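Local coordinates for signal transduction histidine kinase, LytS (PDB 5XSJ), which probably works as a membrane sensor histidine kinase that autophosphorylates a histidine using ATP in two-component signalling, of which this chain is the helical N-terminal, putative sensing part, at residues N37-N42 with S96-K101; L57-I62 with D79-L84; D71-I76 with Q130-A135; D85-S90 with N116-C121. All blocks are in the same frame, centred on the assembly; numbering follows the deposited sequence.

Interaction 1 of 4, residues N37-N42 with S96-K101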
loop_
_atom_site.group_PDB
_atom_site.type_symbol
_atom_site.label_atom_id
_atom_site.label_comp_id
_atom_site.label_asym_id
_atom_site.label_seq_id
_atom_site.Cartn_x
_atom_site.Cartn_y
_atom_site.Cartn_z
ATOM N N ASN B 37 13.681 13.020 5.434
ATOM C CA ASN B 37 13.592 12.771 3.998
ATOM C C ASN B 37 14.485 13.708 3.187
ATOM O O ASN B 37 15.284 13.266 2.360
ATOM C CB ASN B 37 12.144 12.913 3.526
ATOM C CG ASN B 37 11.265 11.727 3.930
ATOM O OD1 ASN B 37 11.756 10.638 4.228
ATOM N ND2 ASN B 37 9.957 11.940 3.925
ATOM N N GLN B 38 14.350 15.006 3.424
ATOM C CA GLN B 38 15.171 15.989 2.715
ATOM C C GLN B 38 16.647 15.784 2.976
ATOM O O GLN B 38 17.465 15.959 2.075
ATOM C CB GLN B 38 14.773 17.412 3.105
ATOM C CG GLN B 38 13.355 17.795 2.654
ATOM C CD GLN B 38 12.941 19.141 3.209
ATOM O OE1 GLN B 38 13.574 20.164 2.934
ATOM N NE2 GLN B 38 11.907 19.142 4.038
ATOM N N TYR B 39 16.999 15.405 4.201
ATOM C CA TYR B 39 18.405 15.198 4.518
ATOM C C TYR B 39 18.996 14.045 3.719
ATOM O O TYR B 39 20.070 14.182 3.134
ATOM C CB TYR B 39 18.610 14.937 6.005
ATOM C CG TYR B 39 20.064 14.689 6.352
ATOM C CD1 TYR B 39 21.020 15.698 6.190
ATOM C CD2 TYR B 39 20.487 13.459 6.827
ATOM C CE1 TYR B 39 22.365 15.482 6.496
ATOM C CE2 TYR B 39 21.829 13.228 7.144
ATOM C CZ TYR B 39 22.760 14.249 6.975
ATOM O OH TYR B 39 24.079 14.033 7.296
ATOM N N ILE B 40 18.295 12.912 3.692
ATOM C CA ILE B 40 18.766 11.751 2.943
ATOM C C ILE B 40 18.873 12.055 1.445
ATOM O O ILE B 40 19.756 11.530 0.763
ATOM C CB ILE B 40 17.831 10.519 3.150
ATOM C CG1 ILE B 40 17.818 10.095 4.620
ATOM C CG2 ILE B 40 18.250 9.344 2.254
ATOM C CD1 ILE B 40 19.221 9.984 5.239
ATOM N N LEU B 41 17.983 12.910 0.937
ATOM C CA LEU B 41 17.964 13.223 -0.489
ATOM C C LEU B 41 18.969 14.287 -0.916
ATOM O O LEU B 41 19.294 14.364 -2.096
ATOM C CB LEU B 41 16.571 13.670 -0.931
ATOM C CG LEU B 41 15.425 12.651 -0.921
ATOM C CD1 LEU B 41 14.371 13.073 -1.935
ATOM C CD2 LEU B 41 15.920 11.244 -1.201
ATOM N N ASN B 42 19.471 15.102 0.015
ATOM C CA ASN B 42 20.419 16.167 -0.363
ATOM C C ASN B 42 21.568 16.450 0.621
ATOM O O ASN B 42 22.596 17.006 0.243
ATOM C CB ASN B 42 19.661 17.475 -0.598
ATOM C CG ASN B 42 20.562 18.577 -1.153
ATOM O OD1 ASN B 42 21.247 18.392 -2.166
ATOM N ND2 ASN B 42 20.596 19.718 -0.461
ATOM N N SER B 96 22.968 6.813 9.330
ATOM C CA SER B 96 24.272 6.197 9.487
ATOM C C SER B 96 24.813 5.586 8.187
ATOM O O SER B 96 25.967 5.798 7.843
ATOM C CB SER B 96 24.199 5.143 10.586
ATOM O OG SER B 96 25.442 4.506 10.746
ATOM N N ALA B 97 23.995 4.829 7.469
ATOM C CA ALA B 97 24.426 4.251 6.198
ATOM C C ALA B 97 24.630 5.340 5.156
ATOM O O ALA B 97 25.548 5.277 4.345
ATOM C CB ALA B 97 23.409 3.214 5.697
ATOM N N TYR B 98 23.761 6.343 5.185
ATOM C CA TYR B 98 23.848 7.464 4.266
ATOM C C TYR B 98 25.170 8.214 4.416
ATOM O O TYR B 98 25.846 8.512 3.429
ATOM C CB TYR B 98 22.684 8.421 4.496
ATOM C CG TYR B 98 22.783 9.718 3.725
ATOM C CD1 TYR B 98 22.578 9.747 2.355
ATOM C CD2 TYR B 98 23.069 10.914 4.366
ATOM C CE1 TYR B 98 22.650 10.921 1.647
ATOM C CE2 TYR B 98 23.156 12.103 3.658
ATOM C CZ TYR B 98 22.941 12.093 2.300
ATOM O OH TYR B 98 23.011 13.254 1.579
ATOM N N GLU B 99 25.530 8.528 5.656
ATOM C CA GLU B 99 26.716 9.337 5.915
ATOM C C GLU B 99 27.999 8.538 5.669
ATOM O O GLU B 99 29.050 9.112 5.408
ATOM C CB GLU B 99 26.668 9.884 7.335
ATOM C CG GLU B 99 25.571 10.909 7.518
ATOM C CD GLU B 99 25.494 11.448 8.934
ATOM O OE1 GLU B 99 26.016 10.771 9.844
ATOM O OE2 GLU B 99 24.912 12.544 9.137
ATOM N N ASN B 100 27.891 7.215 5.749
ATOM C CA ASN B 100 28.954 6.300 5.332
ATOM C C ASN B 100 29.059 6.133 3.824
ATOM O O ASN B 100 29.869 5.342 3.341
ATOM C CB ASN B 100 28.742 4.920 5.946
ATOM C CG ASN B 100 29.576 4.711 7.171
ATOM O OD1 ASN B 100 30.766 4.402 7.074
ATOM N ND2 ASN B 100 28.963 4.877 8.344
ATOM N N LYS B 101 28.214 6.857 3.093
ATOM C CA LYS B 101 28.173 6.813 1.628
ATOM C C LYS B 101 28.025 5.390 1.095
ATOM O O LYS B 101 28.721 4.975 0.176
ATOM C CB LYS B 101 29.414 7.495 1.053
ATOM C CG LYS B 101 29.462 8.979 1.407
ATOM C CD LYS B 101 30.681 9.676 0.832
ATOM C CE LYS B 101 30.609 9.777 -0.687
ATOM N NZ LYS B 101 31.907 10.242 -1.264
#

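Interaction 2 of 4, residues L57-I62 with D79-L84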
loop_
_atom_site.group_PDB
_atom_site.type_symbol
_atom_site.label_atom_id
_atom_site.label_comp_id
_atom_site.label_asym_id
_atom_site.label_seq_id
_atom_site.Cartn_x
_atom_site.Cartn_y
_atom_site.Cartn_z
ATOM N N LEU B 57 11.451 16.401 20.698
ATOM C CA LEU B 57 10.268 17.044 21.234
ATOM C C LEU B 57 9.075 16.085 21.255
ATOM O O LEU B 57 8.287 16.083 22.207
ATOM C CB LEU B 57 9.937 18.304 20.427
ATOM C CG LEU B 57 10.935 19.470 20.513
ATOM C CD1 LEU B 57 10.681 20.487 19.406
ATOM C CD2 LEU B 57 10.873 20.142 21.885
ATOM N N ALA B 58 8.917 15.285 20.203
ATOM C CA ALA B 58 7.832 14.290 20.184
ATOM C C ALA B 58 8.000 13.276 21.324
ATOM O O ALA B 58 7.055 12.949 22.034
ATOM C CB ALA B 58 7.785 13.579 18.828
ATOM N N LYS B 59 9.223 12.789 21.493
ATOM C CA LYS B 59 9.545 11.848 22.561
ATOM C C LYS B 59 9.222 12.387 23.972
ATOM O O LYS B 59 8.604 11.691 24.790
ATOM C CB LYS B 59 11.029 11.479 22.466
ATOM C CG LYS B 59 11.491 10.459 23.481
ATOM C CD LYS B 59 11.032 9.051 23.122
ATOM C CE LYS B 59 11.423 8.065 24.225
ATOM N NZ LYS B 59 10.794 6.732 24.027
ATOM N N GLN B 60 9.637 13.621 24.256
ATOM C CA GLN B 60 9.423 14.228 25.574
ATOM C C GLN B 60 7.947 14.416 25.867
ATOM O O GLN B 60 7.483 14.128 26.968
ATOM C CB GLN B 60 10.136 15.587 25.675
ATOM C CG GLN B 60 10.256 16.148 27.110
ATOM C CD GLN B 60 9.025 16.939 27.558
ATOM O OE1 GLN B 60 8.113 17.198 26.764
ATOM N NE2 GLN B 60 9.003 17.336 28.832
ATOM N N LYS B 61 7.214 14.923 24.883
ATOM C CA LYS B 61 5.793 15.191 25.082
ATOM C C LYS B 61 4.978 13.906 25.201
ATOM O O LYS B 61 4.020 13.853 25.966
ATOM C CB LYS B 61 5.262 16.083 23.959
ATOM C CG LYS B 61 5.876 17.469 24.023
ATOM C CD LYS B 61 5.436 18.387 22.902
ATOM C CE LYS B 61 6.191 19.727 23.011
ATOM N NZ LYS B 61 5.890 20.664 21.895
ATOM N N ILE B 62 5.358 12.864 24.468
ATOM C CA ILE B 62 4.726 11.559 24.680
ATOM C C ILE B 62 4.966 11.103 26.127
ATOM O O ILE B 62 4.053 10.610 26.802
ATOM C CB ILE B 62 5.253 10.491 23.699
ATOM C CG1 ILE B 62 4.796 10.807 22.271
ATOM C CG2 ILE B 62 4.757 9.101 24.109
ATOM C CD1 ILE B 62 5.487 9.967 21.232
ATOM N N ASP B 79 2.002 2.070 22.908
ATOM C CA ASP B 79 2.211 1.691 21.511
ATOM C C ASP B 79 2.867 2.825 20.725
ATOM O O ASP B 79 3.738 2.602 19.891
ATOM C CB ASP B 79 0.888 1.309 20.837
ATOM C CG ASP B 79 0.349 -0.036 21.303
ATOM O OD1 ASP B 79 1.122 -0.836 21.886
ATOM O OD2 ASP B 79 -0.857 -0.296 21.068
ATOM N N LEU B 80 2.412 4.044 20.979
ATOM C CA LEU B 80 2.922 5.198 20.266
ATOM C C LEU B 80 4.384 5.470 20.665
ATOM O O LEU B 80 5.233 5.722 19.818
ATOM C CB LEU B 80 2.026 6.411 20.541
ATOM C CG LEU B 80 2.578 7.776 20.123
ATOM C CD1 LEU B 80 2.900 7.832 18.620
ATOM C CD2 LEU B 80 1.617 8.878 20.526
ATOM N N ASP B 81 4.672 5.396 21.955
ATOM C CA ASP B 81 6.028 5.621 22.470
ATOM C C ASP B 81 7.020 4.609 21.907
ATOM O O ASP B 81 8.101 4.965 21.435
ATOM C CB ASP B 81 6.012 5.556 23.998
ATOM C CG ASP B 81 7.275 6.150 24.633
ATOM O OD1 ASP B 81 7.944 7.002 24.002
ATOM O OD2 ASP B 81 7.592 5.760 25.777
ATOM N N ASN B 82 6.649 3.334 21.955
ATOM C CA ASN B 82 7.478 2.296 21.355
ATOM C C ASN B 82 7.628 2.440 19.849
ATOM O O ASN B 82 8.691 2.215 19.304
ATOM C CB ASN B 82 6.909 0.931 21.689
ATOM C CG ASN B 82 7.213 0.537 23.096
ATOM O OD1 ASN B 82 8.275 0.884 23.615
ATOM N ND2 ASN B 82 6.290 -0.163 23.740
ATOM N N THR B 83 6.560 2.836 19.176
ATOM C CA THR B 83 6.608 2.976 17.730
ATOM C C THR B 83 7.530 4.136 17.358
ATOM O O THR B 83 8.267 4.061 16.377
ATOM C CB THR B 83 5.185 3.181 17.150
ATOM O OG1 THR B 83 4.365 2.082 17.554
ATOM C CG2 THR B 83 5.196 3.263 15.638
ATOM N N LEU B 84 7.508 5.206 18.149
ATOM C CA LEU B 84 8.442 6.306 17.916
ATOM C C LEU B 84 9.884 5.840 18.077
ATOM O O LEU B 84 10.744 6.193 17.265
ATOM C CB LEU B 84 8.169 7.480 18.862
ATOM C CG LEU B 84 9.005 8.726 18.511
ATOM C CD1 LEU B 84 8.540 9.320 17.186
ATOM C CD2 LEU B 84 8.955 9.784 19.608
HETATM O O HOH W 1 8.651 9.101 25.792
#

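Interaction 3 of 4, residues D71-I76 with Q130-A135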
loop_
_atom_site.group_PDB
_atom_site.type_symbol
_atom_site.label_atom_id
_atom_site.label_comp_id
_atom_site.label_asym_id
_atom_site.label_seq_id
_atom_site.Cartn_x
_atom_site.Cartn_y
_atom_site.Cartn_z
ATOM N N ASP B 71 -6.655 4.461 32.178
ATOM C CA ASP B 71 -6.614 3.021 31.883
ATOM C C ASP B 71 -6.562 2.673 30.394
ATOM O O ASP B 71 -5.968 1.668 30.017
ATOM C CB ASP B 71 -7.823 2.311 32.508
ATOM C CG ASP B 71 -7.679 2.116 34.008
ATOM O OD1 ASP B 71 -6.531 1.961 34.485
ATOM O OD2 ASP B 71 -8.720 2.107 34.706
ATOM N N VAL B 72 -7.189 3.487 29.552
ATOM C CA VAL B 72 -7.269 3.174 28.126
ATOM C C VAL B 72 -6.131 3.805 27.323
ATOM O O VAL B 72 -5.459 3.110 26.552
ATOM C CB VAL B 72 -8.625 3.627 27.536
ATOM C CG1 VAL B 72 -8.609 3.579 26.009
ATOM C CG2 VAL B 72 -9.759 2.764 28.090
ATOM N N ASN B 73 -5.917 5.110 27.503
ATOM C CA ASN B 73 -4.899 5.835 26.752
ATOM C C ASN B 73 -3.502 5.315 27.037
ATOM O O ASN B 73 -2.607 5.445 26.219
ATOM C CB ASN B 73 -4.961 7.327 27.059
ATOM C CG ASN B 73 -6.243 7.966 26.584
ATOM O OD1 ASN B 73 -6.912 7.463 25.674
ATOM N ND2 ASN B 73 -6.594 9.094 27.195
ATOM N N GLN B 74 -3.335 4.764 28.233
ATOM C CA GLN B 74 -2.129 4.079 28.672
ATOM C C GLN B 74 -1.589 3.111 27.612
ATOM O O GLN B 74 -0.390 3.111 27.305
ATOM C CB GLN B 74 -2.459 3.319 29.955
ATOM C CG GLN B 74 -1.330 2.944 30.873
ATOM C CD GLN B 74 -1.810 2.024 32.004
ATOM O OE1 GLN B 74 -2.931 1.501 31.965
ATOM N NE2 GLN B 74 -0.963 1.827 33.008
ATOM N N TYR B 75 -2.488 2.286 27.070
ATOM C CA TYR B 75 -2.158 1.278 26.057
ATOM C C TYR B 75 -1.770 1.896 24.724
ATOM O O TYR B 75 -0.840 1.432 24.080
ATOM C CB TYR B 75 -3.339 0.306 25.845
ATOM C CG TYR B 75 -3.522 -0.607 27.031
ATOM C CD1 TYR B 75 -2.722 -1.728 27.185
ATOM C CD2 TYR B 75 -4.457 -0.323 28.019
ATOM C CE1 TYR B 75 -2.851 -2.551 28.281
ATOM C CE2 TYR B 75 -4.594 -1.148 29.127
ATOM C CZ TYR B 75 -3.788 -2.259 29.249
ATOM O OH TYR B 75 -3.906 -3.094 30.334
ATOM N N ILE B 76 -2.499 2.927 24.313
ATOM C CA ILE B 76 -2.217 3.620 23.067
ATOM C C ILE B 76 -0.903 4.397 23.175
ATOM O O ILE B 76 -0.117 4.437 22.229
ATOM C CB ILE B 76 -3.364 4.586 22.691
ATOM C CG1 ILE B 76 -4.692 3.834 22.624
ATOM C CG2 ILE B 76 -3.084 5.266 21.349
ATOM C CD1 ILE B 76 -5.905 4.746 22.479
ATOM N N GLN B 130 -8.812 11.892 19.311
ATOM C CA GLN B 130 -10.230 11.579 19.343
ATOM C C GLN B 130 -10.683 11.168 20.737
ATOM O O GLN B 130 -11.757 11.567 21.183
ATOM C CB GLN B 130 -10.570 10.472 18.350
ATOM C CG GLN B 130 -10.365 10.840 16.889
ATOM C CD GLN B 130 -10.856 9.730 15.965
ATOM O OE1 GLN B 130 -12.042 9.361 15.986
ATOM N NE2 GLN B 130 -9.947 9.180 15.165
ATOM N N ASN B 131 -9.868 10.366 21.414
ATOM C CA ASN B 131 -10.175 9.936 22.773
ATOM C C ASN B 131 -10.225 11.090 23.766
ATOM O O ASN B 131 -11.122 11.155 24.603
ATOM C CB ASN B 131 -9.156 8.906 23.237
ATOM C CG ASN B 131 -9.309 7.593 22.520
ATOM O OD1 ASN B 131 -10.117 7.469 21.598
ATOM N ND2 ASN B 131 -8.536 6.598 22.936
ATOM N N PHE B 132 -9.253 11.992 23.678
ATOM C CA PHE B 132 -9.268 13.197 24.494
ATOM C C PHE B 132 -10.486 14.061 24.169
ATOM O O PHE B 132 -11.049 14.713 25.043
ATOM C CB PHE B 132 -7.988 14.002 24.285
ATOM C CG PHE B 132 -6.780 13.386 24.918
ATOM C CD1 PHE B 132 -6.843 12.869 26.203
ATOM C CD2 PHE B 132 -5.588 13.313 24.225
ATOM C CE1 PHE B 132 -5.725 12.300 26.791
ATOM C CE2 PHE B 132 -4.469 12.749 24.804
ATOM C CZ PHE B 132 -4.537 12.239 26.088
ATOM N N LEU B 133 -10.886 14.059 22.903
ATOM C CA LEU B 133 -12.025 14.848 22.464
ATOM C C LEU B 133 -13.319 14.352 23.101
ATOM O O LEU B 133 -14.277 15.102 23.218
ATOM C CB LEU B 133 -12.134 14.815 20.938
ATOM C CG LEU B 133 -13.047 15.821 20.241
ATOM C CD1 LEU B 133 -12.714 17.240 20.658
ATOM C CD2 LEU B 133 -12.899 15.682 18.743
ATOM N N GLU B 134 -13.323 13.101 23.552
ATOM C CA GLU B 134 -14.548 12.438 23.976
ATOM C C GLU B 134 -14.653 12.178 25.484
ATOM O O GLU B 134 -14.895 11.042 25.902
ATOM C CB GLU B 134 -14.687 11.114 23.219
ATOM C CG GLU B 134 -14.863 11.294 21.719
ATOM C CD GLU B 134 -14.605 10.022 20.928
ATOM O OE1 GLU B 134 -14.325 8.975 21.555
ATOM O OE2 GLU B 134 -14.681 10.069 19.678
ATOM N N ALA B 135 -14.486 13.222 26.295
ATOM C CA ALA B 135 -14.729 13.124 27.737
ATOM C C ALA B 135 -16.231 13.195 28.049
ATOM O O ALA B 135 -16.776 14.261 28.365
ATOM C CB ALA B 135 -13.977 14.219 28.481
#

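Interaction 4 of 4, residues D85-S90 with N116-C121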
loop_
_atom_site.group_PDB
_atom_site.type_symbol
_atom_site.label_atom_id
_atom_site.label_comp_id
_atom_site.label_asym_id
_atom_site.label_seq_id
_atom_site.Cartn_x
_atom_site.Cartn_y
_atom_site.Cartn_z
ATOM N N ASP B 85 10.158 5.038 19.106
ATOM C CA ASP B 85 11.502 4.489 19.281
ATOM C C ASP B 85 11.924 3.694 18.038
ATOM O O ASP B 85 13.096 3.737 17.645
ATOM C CB ASP B 85 11.591 3.587 20.521
ATOM C CG ASP B 85 11.471 4.357 21.838
ATOM O OD1 ASP B 85 11.667 5.592 21.864
ATOM O OD2 ASP B 85 11.181 3.707 22.863
ATOM N N SER B 86 10.978 2.975 17.420
ATOM C CA SER B 86 11.289 2.214 16.200
ATOM C C SER B 86 11.630 3.137 15.040
ATOM O O SER B 86 12.511 2.860 14.244
ATOM C CB SER B 86 10.121 1.310 15.792
ATOM O OG SER B 86 9.922 0.263 16.722
ATOM N N TYR B 87 10.888 4.222 14.932
ATOM C CA TYR B 87 11.180 5.245 13.945
ATOM C C TYR B 87 12.556 5.845 14.173
ATOM O O TYR B 87 13.316 6.057 13.239
ATOM C CB TYR B 87 10.125 6.340 14.012
ATOM C CG TYR B 87 10.548 7.603 13.320
ATOM C CD1 TYR B 87 10.552 7.677 11.934
ATOM C CD2 TYR B 87 10.926 8.737 14.046
ATOM C CE1 TYR B 87 10.929 8.845 11.270
ATOM C CE2 TYR B 87 11.312 9.914 13.386
ATOM C CZ TYR B 87 11.304 9.966 11.995
ATOM O OH TYR B 87 11.680 11.127 11.323
ATOM N N ILE B 88 12.862 6.134 15.435
ATOM C CA ILE B 88 14.164 6.692 15.785
ATOM C C ILE B 88 15.273 5.736 15.356
ATOM O O ILE B 88 16.275 6.148 14.768
ATOM C CB ILE B 88 14.233 6.997 17.296
ATOM C CG1 ILE B 88 13.293 8.173 17.600
ATOM C CG2 ILE B 88 15.658 7.329 17.720
ATOM C CD1 ILE B 88 12.987 8.383 19.063
ATOM N N GLU B 89 15.055 4.447 15.583
ATOM C CA GLU B 89 16.062 3.448 15.258
ATOM C C GLU B 89 16.222 3.288 13.746
ATOM O O GLU B 89 17.342 3.203 13.250
ATOM C CB GLU B 89 15.698 2.113 15.907
ATOM C CG GLU B 89 16.741 1.036 15.772
ATOM C CD GLU B 89 16.198 -0.336 16.146
ATOM O OE1 GLU B 89 16.966 -1.319 16.075
ATOM O OE2 GLU B 89 14.992 -0.441 16.490
ATOM N N SER B 90 15.108 3.248 13.015
ATOM C CA SER B 90 15.150 3.106 11.559
ATOM C C SER B 90 15.744 4.325 10.877
ATOM O O SER B 90 16.501 4.200 9.910
ATOM C CB SER B 90 13.748 2.854 10.995
ATOM O OG SER B 90 13.232 1.624 11.463
ATOM N N ASN B 116 7.138 4.423 6.887
ATOM C CA ASN B 116 6.011 3.597 7.325
ATOM C C ASN B 116 5.768 3.779 8.805
ATOM O O ASN B 116 4.637 3.971 9.231
ATOM C CB ASN B 116 6.252 2.100 7.034
ATOM C CG ASN B 116 6.170 1.766 5.553
ATOM O OD1 ASN B 116 5.542 2.487 4.780
ATOM N ND2 ASN B 116 6.788 0.653 5.157
ATOM N N ILE B 117 6.835 3.707 9.595
ATOM C CA ILE B 117 6.667 3.790 11.035
ATOM C C ILE B 117 6.164 5.177 11.440
ATOM O O ILE B 117 5.326 5.299 12.327
ATOM C CB ILE B 117 7.965 3.464 11.777
ATOM C CG1 ILE B 117 8.384 2.017 11.499
ATOM C CG2 ILE B 117 7.782 3.673 13.275
ATOM C CD1 ILE B 117 9.771 1.673 12.041
ATOM N N ALA B 118 6.648 6.218 10.771
ATOM C CA ALA B 118 6.157 7.561 11.071
ATOM C C ALA B 118 4.648 7.622 10.823
ATOM O O ALA B 118 3.913 8.237 11.594
ATOM C CB ALA B 118 6.906 8.608 10.242
ATOM N N SER B 119 4.172 6.937 9.783
ATOM C CA SER B 119 2.734 6.938 9.502
ATOM C C SER B 119 1.966 6.207 10.583
ATOM O O SER B 119 0.865 6.617 10.917
ATOM C CB SER B 119 2.421 6.330 8.130
ATOM O OG SER B 119 2.510 4.911 8.154
ATOM N N TYR B 120 2.528 5.143 11.157
ATOM C CA TYR B 120 1.848 4.496 12.291
ATOM C C TYR B 120 1.690 5.485 13.446
ATOM O O TYR B 120 0.638 5.523 14.087
ATOM C CB TYR B 120 2.606 3.265 12.798
ATOM C CG TYR B 120 2.933 2.228 11.747
ATOM C CD1 TYR B 120 2.138 2.060 10.614
ATOM C CD2 TYR B 120 4.056 1.418 11.889
ATOM C CE1 TYR B 120 2.461 1.113 9.655
ATOM C CE2 TYR B 120 4.374 0.468 10.954
ATOM C CZ TYR B 120 3.588 0.319 9.838
ATOM O OH TYR B 120 3.938 -0.632 8.922
ATOM N N CYS B 121 2.742 6.275 13.717
ATOM C CA CYS B 121 2.691 7.291 14.776
ATOM C C CYS B 121 1.525 8.276 14.547
ATOM O O CYS B 121 0.780 8.595 15.467
ATOM C CB CYS B 121 4.036 8.046 14.874
ATOM S SG CYS B 121 5.423 7.031 15.487
#

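Interaction 1 of 4, residues N37-N42 with S96-K101
Tyr39 and Tyr98 meet as a T-shaped aromatic pair: the edge of the Tyr98 ring is directed at a face of Tyr39, with the planes at 69° and the centroids 5.3 Å apart. The leading atom, Tyr98 CE2, stands above the Tyr39 plane but is offset toward the rim, while the closest carbons of the two rings are Tyr39 CE2 and Tyr98 CD2, 3.8 Å apart. Tyr98 is also packed from a face of its own. Ile40 CA sits over the centre of the Tyr98 ring, 4.2 Å from the centroid and 10° off the normal, which meets the geometry of a CH-pi contact. The Ile40 side chain runs past the tyrosine in the opposite direction, bringing CD1 to 3.9 Å from Tyr98 CB. Together these contacts join helix 15-42 near its C-terminal end to the last turn of helix 73-99, at one end of the four-helix bundle. Just beyond, Lys101 has positive phi and closes that helix with a Schellman motif. Tyr39 CG is anti to the backbone N (chi1 179°), and the hydroxyl at the end of the ring donates to Glu99 OE2, with OH and OE2 2.5 Å apart. Ring and carboxylate planes are nearly perpendicular, and the oxygen is engaged through its anti lone pair. The same OE2 forms a salt bridge with Lys48, so a phenol and an ammonium group share one carboxylate oxygen. Ile40 also touches Tyr107 and Phe111 of helix 104-133.

Interaction 2 of 4, residues L57-I62 with D79-L84
Asp81 OD1 is gripped by both Lys59 NZ and a water across the gap between the helices. Lys59 NZ lies 2.9 Å from Asp81 OD1 in a salt bridge, approaching from above the carboxylate plane, 38° out of it. The water donates to Asp81 OD1 and also to the backbone oxygen of Lys59, with a distance of 2.8 Å between the water oxygen and Lys59 O. Both charged groups have further partners: Lys59 NZ pairs with Asp85 and Asp81 OD2 with Lys66, a chain of alternating charges that probably favours the ionised forms. The lysine chain bends at chi2 (76°) and crosses the aspartate at about a right angle. The segments belong to consecutive, nearly antiparallel helices of the four-helix bundle, 45-67 and 73-99; the axes of segments 57-62 and 79-84 approach to 10.3 Å, with 156° between their N-to-C directions. Beneath the charged layer, Ile62 CD1 reaches both Leu80 CG and Leu84 CD2, each at 3.8 Å from it. The other branch, Ile62 CG2, packs on Asp81 CB, also 3.8 Å away. Leu84 CD2 lies against the backbone of the facing helix, 3.6 Å from Lys59 N, and touches Ala58 CB, while Ala58 and Ile62 in turn meet His28 and Ile25 of helix 15-42.

Interaction 3 of 4, residues D71-I76 with Q130-A135
The side-chain amides of Asn73 and Asn131 lie nearly coplanar, their planes 18° apart, and slide past each other in opposite directions. Within this flat pair Asn131 ND2 donates to Asn73 OD1 at 3.3 Å, with an N-H...O angle of 163°. The acceptor lies close to the amide plane of Asn131, and the donor stands almost in line with the C=O bond of Asn73. The other end of the Asn73 amide turns to Phe132: its ND2 comes obliquely to the ring, 3.3 Å from Phe132 CE1, with amide and ring planes 69° apart. In the four-helix bundle this joins the start of helix 73-99 to the end of helix 104-133, at the end of this antiparallel hairpin away from its connecting turn. Asp70 OD2 accepts from the backbone nitrogens of Val72 and Asn73 at this start. Ile76 and Asn131 reach toward each other tip to tip, bringing Ile76 CD1 to 3.2 Å from Asn131 ND2, so the donating nitrogen has an apolar neighbour as well as its acceptor. Ile76 also packs on Thr127 and Leu128, and the Phe132 side chain also touches Met15, Asn18 and Thr22 of helix 15-42.

Interaction 4 of 4, residues D85-S90 with N116-C121
Tyr87 and Ile117 mark the closest backbone approach, their CA atoms 5.6 Å apart, where two helices of the four-helix bundle run nearly antiparallel. The axes of the short segments 85-90 and 116-121 come within 8.9 Å at 159° between their N-to-C directions. Backbone bonds between residues four apart, such as Ser90 N to Ser86 O and Cys121 N to Ile117 O, confirm regular helix on both sides. No hydrogen bond crosses between the segments, and the join between helix 73-99 and helix 104-133 here rests on van der Waals contact. Ile117 carries most of it by dividing its two branches. Its CG2, anti to the backbone N, presses on the helix at Tyr87, 3.6 Å from Tyr87 CB and equally close to the backbone nitrogen of that residue. With chi2 at 172°, CD1 of the longer branch is anti to CA, and it lies between Ser86 and Ser90. There Ile117 CD1 is 3.8 Å from Ser86 CB. Small serine side chains leave this methyl close to the helix surface, and Ser86 OG itself bonds to the backbone of another protein's chain. The Tyr87 ring lies beside Ala118, also reaching Leu33 and Phe36 of helix 15-42, while its hydroxyl is hydrogen-bonded to Ser32. Ala118 CB approaches the ring obliquely, 4.1 Å from Tyr87 CD1. The same isoleucine methyl, Ile117 CD1, comes within 3.5 Å of Ser90 OG.

In the fold
All four contacts use helix 73-99, which meets helix 15-42 in interaction 1, helix 45-67 in interaction 2 and helix 104-133 in interactions 3 and 4. Interactions 2 and 4 are buried, with centres about 10 Å apart, and they touch: Lys59 bonds to Asp85, and Thr83 packs on Ile117 and Cys121. Interactions 1 and 3 are partly buried and lie on opposite sides of the chain's centre, their centres about 37 Å apart. Chemistry follows place only in part. Interaction 4 has no hydrogen bond between its segments and rests on van der Waals contact, whereas interaction 2 adds a salt bridge and a water to its aliphatic packing; toward the bundle ends, interaction 1 relies on aromatic rings and a phenol-carboxylate hydrogen bond and interaction 3 on paired amides.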